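Local atomic coordinates of thymidylate synthase ThyX (Streptomyces cacaoi subsp. asoensis, PDB entry 4P5A), a protein that probably catalyses the FAD-dependent reductive methylation of dUMP to dTMP, with methylenetetrahydrofolate as methyl donor and NADPH as reductant. Residues B[88-93]-B[187-192]. Residues are numbered along the deposited sequence; the frame is centred on the assembly and turned at random.
Sequences RTWSFN and MHFLSL. With FAD (flavin-adenine dinucleotide), chain H.
With CG anti to the carbonyl carbon in W90 (chi1 -73°) and anti to the backbone N in F189 (chi1 167°), the two rings meet in an edge-to-face pair beside the FAD diphosphate site of the ThyX fold. The edge of the indole's six-membered ring is turned to the phenyl face, planes at 56°; CZ2 of W90 lies 3.7 Å from CG of F189. The pair is buried, joining the loop before strand 91-94 to helix 183-193, and M216 of helix 207-223 packs on both side chains. Residues close to the pair in sequence, R88 and H188, bind the FAD diphosphate. On the loop, R88 grips one phosphate oxygen twice: its backbone N reaches FAD O2A at 2.9 Å and its NE, nearly straight, at 2.8 Å. NH2 bridges to the second phosphate, 3.0 Å from FAD O1P, and forms a salt bridge with E66 of a neighbouring subunit. Adenine N7A sits over the centre of one guanidinium face, 3.3 Å from R88 CZ. On the helix, H188 gives its NE2 proton to FAD O2P at 3.1 Å, C5B packing over one imidazole face, offset toward the rim. The methyl CD1 of L192 touches FAD O5' at 3.4 Å.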
loop_
_atom_site.group_PDB
_atom_site.type_symbol
_atom_site.label_atom_id
_atom_site.label_comp_id
_atom_site.label_asym_id
_atom_site.label_seq_id
_atom_site.Cartn_x
_atom_site.Cartn_y
_atom_site.Cartn_z
ATOM N N ARG B 88 6.465 3.026 -3.168
ATOM C CA ARG B 88 5.683 3.017 -1.943
ATOM C C ARG B 88 5.556 1.651 -1.329
ATOM O O ARG B 88 5.131 1.546 -0.158
ATOM C CB ARG B 88 4.236 3.537 -2.314
ATOM C CG ARG B 88 4.287 5.011 -2.591
ATOM C CD ARG B 88 2.913 5.355 -3.351
ATOM N NE ARG B 88 2.855 4.730 -4.684
ATOM C CZ ARG B 88 1.801 4.954 -5.513
ATOM N NH1 ARG B 88 0.750 5.699 -5.066
ATOM N NH2 ARG B 88 1.814 4.439 -6.736
ATOM N N THR B 89 5.958 0.618 -2.072
ATOM C CA THR B 89 5.904 -0.728 -1.483
ATOM C C THR B 89 7.149 -1.056 -0.631
ATOM O O THR B 89 7.220 -2.144 -0.121
ATOM C CB THR B 89 5.883 -1.763 -2.577
ATOM O OG1 THR B 89 6.810 -1.454 -3.645
ATOM C CG2 THR B 89 4.571 -1.671 -3.306
ATOM N N TRP B 90 8.099 -0.132 -0.539
ATOM C CA TRP B 90 9.310 -0.357 0.258
ATOM C C TRP B 90 9.165 0.333 1.644
ATOM O O TRP B 90 8.224 1.111 1.850
ATOM C CB TRP B 90 10.477 0.350 -0.445
ATOM C CG TRP B 90 10.946 -0.358 -1.734
ATOM C CD1 TRP B 90 10.189 -0.696 -2.842
ATOM C CD2 TRP B 90 12.277 -0.666 -2.006
ATOM N NE1 TRP B 90 11.061 -1.250 -3.821
ATOM C CE2 TRP B 90 12.337 -1.267 -3.279
ATOM C CE3 TRP B 90 13.449 -0.601 -1.229
ATOM C CZ2 TRP B 90 13.559 -1.706 -3.864
ATOM C CZ3 TRP B 90 14.709 -1.053 -1.792
ATOM C CH2 TRP B 90 14.712 -1.632 -3.117
ATOM N N SER B 91 10.100 0.040 2.551
ATOM C CA SER B 91 10.202 0.725 3.817
ATOM C C SER B 91 11.525 1.450 3.803
ATOM O O SER B 91 12.510 0.908 3.334
ATOM C CB SER B 91 10.245 -0.319 4.964
ATOM O OG SER B 91 8.892 -0.904 4.981
ATOM N N PHE B 92 11.550 2.663 4.336
ATOM C CA PHE B 92 12.779 3.520 4.338
ATOM C C PHE B 92 12.999 4.144 5.706
ATOM O O PHE B 92 12.003 4.418 6.419
ATOM C CB PHE B 92 12.602 4.691 3.355
ATOM C CG PHE B 92 12.359 4.236 1.943
ATOM C CD1 PHE B 92 13.379 3.605 1.212
ATOM C CD2 PHE B 92 11.062 4.416 1.336
ATOM C CE1 PHE B 92 13.185 3.178 -0.093
ATOM C CE2 PHE B 92 10.907 3.954 -0.035
ATOM C CZ PHE B 92 11.953 3.350 -0.684
ATOM N N ASN B 93 14.262 4.405 6.064
ATOM C CA ASN B 93 14.507 5.307 7.205
ATOM C C ASN B 93 15.824 5.978 6.859
ATOM O O ASN B 93 16.819 5.294 6.644
ATOM C CB ASN B 93 14.686 4.607 8.547
ATOM C CG ASN B 93 14.560 5.653 9.691
ATOM O OD1 ASN B 93 15.554 5.878 10.491
ATOM N ND2 ASN B 93 13.423 6.367 9.720
ATOM N N MET B 187 11.721 -6.539 -7.665
ATOM C CA MET B 187 11.576 -6.748 -9.136
ATOM C C MET B 187 10.815 -5.601 -9.777
ATOM O O MET B 187 11.176 -5.183 -10.909
ATOM C CB MET B 187 10.890 -8.154 -9.422
ATOM C CG MET B 187 11.935 -9.260 -9.242
ATOM S SD MET B 187 11.158 -10.824 -9.680
ATOM C CE MET B 187 10.153 -11.256 -8.186
ATOM N N HIS B 188 9.814 -5.080 -9.094
ATOM C CA HIS B 188 9.040 -3.947 -9.726
ATOM C C HIS B 188 9.947 -2.731 -9.821
ATOM O O HIS B 188 9.974 -2.030 -10.862
ATOM C CB HIS B 188 7.803 -3.698 -8.867
ATOM C CG HIS B 188 6.866 -2.694 -9.478
ATOM N ND1 HIS B 188 5.791 -3.068 -10.251
ATOM C CD2 HIS B 188 6.876 -1.342 -9.441
ATOM C CE1 HIS B 188 5.149 -1.983 -10.655
ATOM N NE2 HIS B 188 5.832 -0.919 -10.247
ATOM N N PHE B 189 10.788 -2.524 -8.805
ATOM C CA PHE B 189 11.711 -1.384 -8.834
ATOM C C PHE B 189 12.778 -1.592 -9.938
ATOM O O PHE B 189 13.054 -0.657 -10.688
ATOM C CB PHE B 189 12.370 -1.329 -7.482
ATOM C CG PHE B 189 13.574 -0.442 -7.378
ATOM C CD1 PHE B 189 14.867 -0.957 -7.486
ATOM C CD2 PHE B 189 13.421 0.935 -7.106
ATOM C CE1 PHE B 189 16.019 -0.104 -7.364
ATOM C CE2 PHE B 189 14.614 1.775 -6.908
ATOM C CZ PHE B 189 15.899 1.216 -7.085
ATOM N N LEU B 190 13.265 -2.828 -10.093
ATOM C CA LEU B 190 14.347 -3.063 -11.084
ATOM C C LEU B 190 13.744 -2.850 -12.498
ATOM O O LEU B 190 14.461 -2.378 -13.374
ATOM C CB LEU B 190 14.928 -4.488 -10.994
ATOM C CG LEU B 190 15.739 -4.702 -9.669
ATOM C CD1 LEU B 190 16.150 -6.110 -9.627
ATOM C CD2 LEU B 190 17.014 -3.796 -9.621
ATOM N N SER B 191 12.496 -3.236 -12.718
ATOM C CA SER B 191 11.878 -3.080 -14.085
ATOM C C SER B 191 11.835 -1.636 -14.424
ATOM O O SER B 191 11.983 -1.264 -15.580
ATOM C CB SER B 191 10.468 -3.646 -14.086
ATOM O OG SER B 191 9.924 -3.670 -15.393
ATOM N N LEU B 192 11.693 -0.772 -13.441
ATOM C CA LEU B 192 11.535 0.703 -13.775
ATOM C C LEU B 192 12.892 1.465 -13.691
ATOM O O LEU B 192 13.083 2.477 -14.355
ATOM C CB LEU B 192 10.580 1.363 -12.742
ATOM C CG LEU B 192 9.148 0.976 -12.918
ATOM C CD1 LEU B 192 8.347 1.418 -11.545
ATOM C CD2 LEU B 192 8.569 1.662 -14.207
HETATM P PA FAD H . 5.203 1.801 -6.214
HETATM O O1A FAD H . 6.195 0.889 -5.626
HETATM O O2A FAD H . 4.837 3.044 -5.596
HETATM O O5B FAD H . 3.921 0.969 -6.508
HETATM C C5B FAD H . 4.009 -0.349 -7.181
HETATM C C4B FAD H . 2.681 -0.716 -7.786
HETATM O O4B FAD H . 1.691 -0.738 -6.737
HETATM C C3B FAD H . 2.180 0.326 -8.737
HETATM O O3B FAD H . 2.733 0.123 -10.060
HETATM C C2B FAD H . 0.657 0.104 -8.746
HETATM O O2B FAD H . 0.421 -1.148 -9.490
HETATM C C1B FAD H . 0.396 -0.225 -7.244
HETATM N N9A FAD H . 0.027 0.939 -6.418
HETATM C C8A FAD H . 0.640 1.313 -5.281
HETATM N N7A FAD H . 0.007 2.343 -4.722
HETATM C C5A FAD H . -1.109 2.595 -5.516
HETATM C C6A FAD H . -2.186 3.517 -5.502
HETATM N N6A FAD H . -2.351 4.442 -4.504
HETATM N N1A FAD H . -3.093 3.447 -6.531
HETATM C C2A FAD H . -3.020 2.510 -7.504
HETATM N N3A FAD H . -2.004 1.609 -7.556
HETATM C C4A FAD H . -1.034 1.685 -6.600
HETATM N N1 FAD H . 7.103 10.991 -10.991
HETATM C C2 FAD H . 6.583 12.259 -10.951
HETATM O O2 FAD H . 6.084 12.752 -9.952
HETATM N N3 FAD H . 6.764 13.078 -12.041
HETATM C C4 FAD H . 7.448 12.635 -13.165
HETATM O O4 FAD H . 7.500 13.433 -14.141
HETATM C C4X FAD H . 7.956 11.323 -13.206
HETATM N N5 FAD H . 8.543 10.754 -14.359
HETATM C C5X FAD H . 9.198 9.492 -14.251
HETATM C C6 FAD H . 10.041 8.951 -15.249
HETATM C C7 FAD H . 10.650 7.693 -15.128
HETATM C C7M FAD H . 11.532 7.263 -16.313
HETATM C C8 FAD H . 10.527 6.887 -13.960
HETATM C C8M FAD H . 11.144 5.460 -13.823
HETATM C C9 FAD H . 9.705 7.408 -12.933
HETATM C C9A FAD H . 9.098 8.713 -13.061
HETATM N N10 FAD H . 8.279 9.225 -12.019
HETATM C C10 FAD H . 7.770 10.523 -12.104
HETATM C "C1'" FAD H . 8.121 8.479 -10.737
HETATM C "C2'" FAD H . 6.931 7.483 -11.099
HETATM O "O2'" FAD H . 5.673 8.178 -11.344
HETATM C "C3'" FAD H . 6.610 6.575 -9.883
HETATM O "O3'" FAD H . 6.372 7.311 -8.670
HETATM C "C4'" FAD H . 7.827 5.551 -9.575
HETATM O "O4'" FAD H . 8.334 5.094 -10.785
HETATM C "C5'" FAD H . 7.286 4.395 -8.695
HETATM O "O5'" FAD H . 6.527 3.518 -9.553
HETATM P P FAD H . 5.178 2.873 -8.942
HETATM O O1P FAD H . 4.180 3.884 -8.479
HETATM O O2P FAD H . 4.698 1.973 -10.007
HETATM O O3P FAD H . 5.684 2.059 -7.674
#